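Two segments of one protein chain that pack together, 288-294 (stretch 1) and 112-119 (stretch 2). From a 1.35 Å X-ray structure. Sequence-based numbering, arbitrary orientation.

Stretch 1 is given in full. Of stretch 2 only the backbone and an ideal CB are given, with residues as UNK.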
# COMPACT_ATOMS: atom_id res chain seq x y z
N GLY A 288 -22.00 23.85 -10.36
CA GLY A 288 -21.89 25.25 -10.73
C GLY A 288 -20.45 25.67 -10.97
O GLY A 288 -19.55 24.84 -10.98
N LEU A 289 -20.24 26.97 -11.16
CA LEU A 289 -18.92 27.47 -11.53
C LEU A 289 -17.90 27.42 -10.40
O LEU A 289 -16.74 27.10 -10.64
CB LEU A 289 -19.03 28.89 -12.09
CG LEU A 289 -19.53 28.93 -13.53
CD1 LEU A 289 -19.88 30.36 -13.93
CD2 LEU A 289 -18.46 28.38 -14.47
N LEU A 290 -18.30 27.75 -9.18
CA LEU A 290 -17.34 27.67 -8.08
C LEU A 290 -16.95 26.22 -7.82
O LEU A 290 -15.77 25.91 -7.66
CB LEU A 290 -17.87 28.35 -6.82
CG LEU A 290 -16.89 28.31 -5.64
CD1 LEU A 290 -15.56 28.96 -6.01
CD2 LEU A 290 -17.49 28.97 -4.40
N GLU A 291 -17.93 25.32 -7.80
CA GLU A 291 -17.62 23.90 -7.64
C GLU A 291 -16.73 23.40 -8.79
O GLU A 291 -15.81 22.61 -8.57
CB GLU A 291 -18.89 23.07 -7.49
CG GLU A 291 -18.65 21.63 -7.06
CD GLU A 291 -18.31 21.45 -5.58
OE1 GLU A 291 -18.16 22.44 -4.82
OE2 GLU A 291 -18.21 20.28 -5.17
N ALA A 292 -16.99 23.86 -10.01
CA ALA A 292 -16.14 23.49 -11.13
C ALA A 292 -14.71 24.01 -10.97
O ALA A 292 -13.75 23.32 -11.27
CB ALA A 292 -16.75 23.96 -12.45
N LYS A 293 -14.57 25.24 -10.47
CA LYS A 293 -13.26 25.79 -10.16
C LYS A 293 -12.54 24.93 -9.12
O LYS A 293 -11.33 24.69 -9.22
CB LYS A 293 -13.40 27.23 -9.66
CG LYS A 293 -12.08 27.95 -9.38
CD LYS A 293 -11.44 28.42 -10.67
CE LYS A 293 -10.09 29.05 -10.40
NZ LYS A 293 -9.47 29.59 -11.64
N LYS A 294 -13.29 24.44 -8.13
CA LYS A 294 -12.71 23.57 -7.11
C LYS A 294 -12.23 22.25 -7.72
O LYS A 294 -11.17 21.73 -7.35
CB LYS A 294 -13.72 23.33 -5.98
CG LYS A 294 -13.97 24.58 -5.16
CD LYS A 294 -14.90 24.34 -3.97
CE LYS A 294 -15.12 25.63 -3.17
NZ LYS A 294 -16.06 25.42 -2.04
N UNK A 112 -16.79 40.23 -16.80
CA UNK A 112 -17.01 38.81 -17.11
C UNK A 112 -16.73 37.98 -15.85
O UNK A 112 -15.88 38.36 -15.03
CB UNK A 112 -16.12 38.36 -18.27
N UNK A 113 -17.44 36.87 -15.70
CA UNK A 113 -17.22 35.99 -14.56
C UNK A 113 -15.76 35.53 -14.50
O UNK A 113 -15.19 35.41 -13.40
CB UNK A 113 -18.16 34.78 -14.63
N UNK A 114 -15.13 35.29 -15.65
CA UNK A 114 -13.74 34.84 -15.62
C UNK A 114 -12.79 35.87 -14.99
O UNK A 114 -11.71 35.49 -14.53
CB UNK A 114 -13.28 34.52 -17.04
N UNK A 115 -13.18 37.14 -14.93
CA UNK A 115 -12.35 38.14 -14.26
C UNK A 115 -12.51 38.13 -12.74
O UNK A 115 -11.77 38.82 -12.04
CB UNK A 115 -12.69 39.53 -14.80
N UNK A 116 -13.47 37.34 -12.25
CA UNK A 116 -13.71 37.22 -10.82
C UNK A 116 -13.28 35.86 -10.27
O UNK A 116 -13.09 35.70 -9.06
CB UNK A 116 -15.19 37.45 -10.52
N UNK A 117 -13.11 34.88 -11.16
CA UNK A 117 -12.74 33.52 -10.74
C UNK A 117 -11.28 33.19 -11.06
O UNK A 117 -10.91 32.03 -11.21
CB UNK A 117 -13.66 32.50 -11.42
N UNK A 118 -10.44 34.22 -11.15
CA UNK A 118 -9.02 34.01 -11.34
C UNK A 118 -8.42 34.88 -12.43
O UNK A 118 -7.21 35.05 -12.49
CB UNK A 118 -8.76 32.54 -11.66
N UNK A 119 -9.27 35.41 -13.30
CA UNK A 119 -8.80 36.30 -14.34
C UNK A 119 -8.44 35.58 -15.62
O UNK A 119 -8.06 34.40 -15.61
CB UNK A 119 -7.59 37.09 -13.84

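Stretch 1 enters a helix at Leu289, with Gly288 at the N-cap, and the side chains of Leu289, Leu290 and Lys293 are what it offers to stretch 2. Two are aliphatic; the third ends in an ammonium group that needs acceptors. Each position of stretch 2 can be judged by its backbone angles and by the distance from its ideal CB to these groups.

Position 112 has no atom of stretch 1 within 5.5 Å of its ideal CB, so this contact sets no preference. Its phi/psi of -59/148 would suit proline among many others, and the residue is Pro112. Its carbonyl accepts a hydrogen bond from the backbone N of position 115, Pro112 O being 3.0 Å from that N.

At 113 the CA-to-CB bond points toward stretch 1, and the ideal CB lies 4.8 Å from Leu289 CD1. Helical angles (-57/-36) leave the choice wide, but a methyl neighbour at that range favours a small or medium aliphatic group such as valine, isoleucine or leucine; alanine would fit with looser contact. The residue is Val113. With chi1 at 169° (t), its CG1 comes within 4.0 Å of Leu289 CD1, an ordinary van der Waals approach between methyls.

Positions 114, 115 and 116 all have ideal CB atoms with nothing of stretch 1 within 5.5 Å, and their negative phi values admit most residues. They are Tyr114, Glu115 and Leu116. The Tyr114 hydroxyl and the Glu115 carboxylate find hydrogen bonds beyond this contact. The local turn is held by the backbone, with Leu116 N 2.8 Å from Val113 O.

Position 117 is the centre of the contact. The CA of 117 is 7.8 Å from the CA of Lys293, its CB points toward the helix, and the ideal CB of 117 is 4.7 Å from Lys293 CD. Leu289 and Leu290 present methyls nearby, so a branched aliphatic or methionine would suit. The residue is Leu117, which has 96 Å² covered by stretch 1, the largest share of any residue here. Its rotamer (chi1 -81°, m; chi2 175°, t) places CD1 4.0 Å from Leu289 CB and CD2 4.4 Å from Leu290 CD1, so the two methyls reach different leucines. The backbone contributes as well: Lys293 NZ donates a hydrogen bond to Leu117 O at 2.9 Å, an interaction that does not depend on the side chain at 117.

At 118 two constraints converge. Phi/psi of 133/-18 would jam a CB against the preceding carbonyl O, which by itself calls for glycine; in addition, the ideal CB would sit 3.0 Å from Lys293 NZ, a tight approach. The residue is Gly118, whose CA stays 4.5 Å from Lys293 NZ.

Position 119, at 91/154, would likewise press a CB against the carbonyl before it, although its ideal CB points away from stretch 1. Glycine is again indicated by the backbone alone, and Gly119 is found. Its N lies 2.7 Å from Tyr114 O in a backbone hydrogen bond that closes the loop.

Stretch 2, residues 112-119: PVYELLGG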
# COMPACT_ATOMS: atom_id res chain seq x y z
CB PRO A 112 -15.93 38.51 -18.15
CG PRO A 112 -15.57 39.84 -18.75
CD PRO A 112 -15.72 40.82 -17.61
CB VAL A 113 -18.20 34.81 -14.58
CG1 VAL A 113 -17.81 33.75 -13.56
CG2 VAL A 113 -19.61 35.31 -14.30
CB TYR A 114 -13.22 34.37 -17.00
CG TYR A 114 -13.26 35.39 -18.12
CD1 TYR A 114 -12.38 36.46 -18.16
CD2 TYR A 114 -14.17 35.25 -19.17
CE1 TYR A 114 -12.42 37.38 -19.20
CE2 TYR A 114 -14.22 36.16 -20.21
CZ TYR A 114 -13.34 37.22 -20.22
OH TYR A 114 -13.40 38.13 -21.26
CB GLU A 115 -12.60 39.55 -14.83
CG GLU A 115 -12.30 39.71 -16.32
CD GLU A 115 -10.81 39.56 -16.68
OE1 GLU A 115 -10.15 38.61 -16.22
OE2 GLU A 115 -10.30 40.40 -17.44
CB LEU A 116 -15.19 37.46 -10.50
CG LEU A 116 -15.72 38.81 -10.99
CD1 LEU A 116 -17.21 38.93 -10.73
CD2 LEU A 116 -14.96 39.95 -10.32
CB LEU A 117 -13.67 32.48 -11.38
CG LEU A 117 -15.03 32.27 -10.70
CD1 LEU A 117 -15.90 31.30 -11.48
CD2 LEU A 117 -14.84 31.75 -9.28
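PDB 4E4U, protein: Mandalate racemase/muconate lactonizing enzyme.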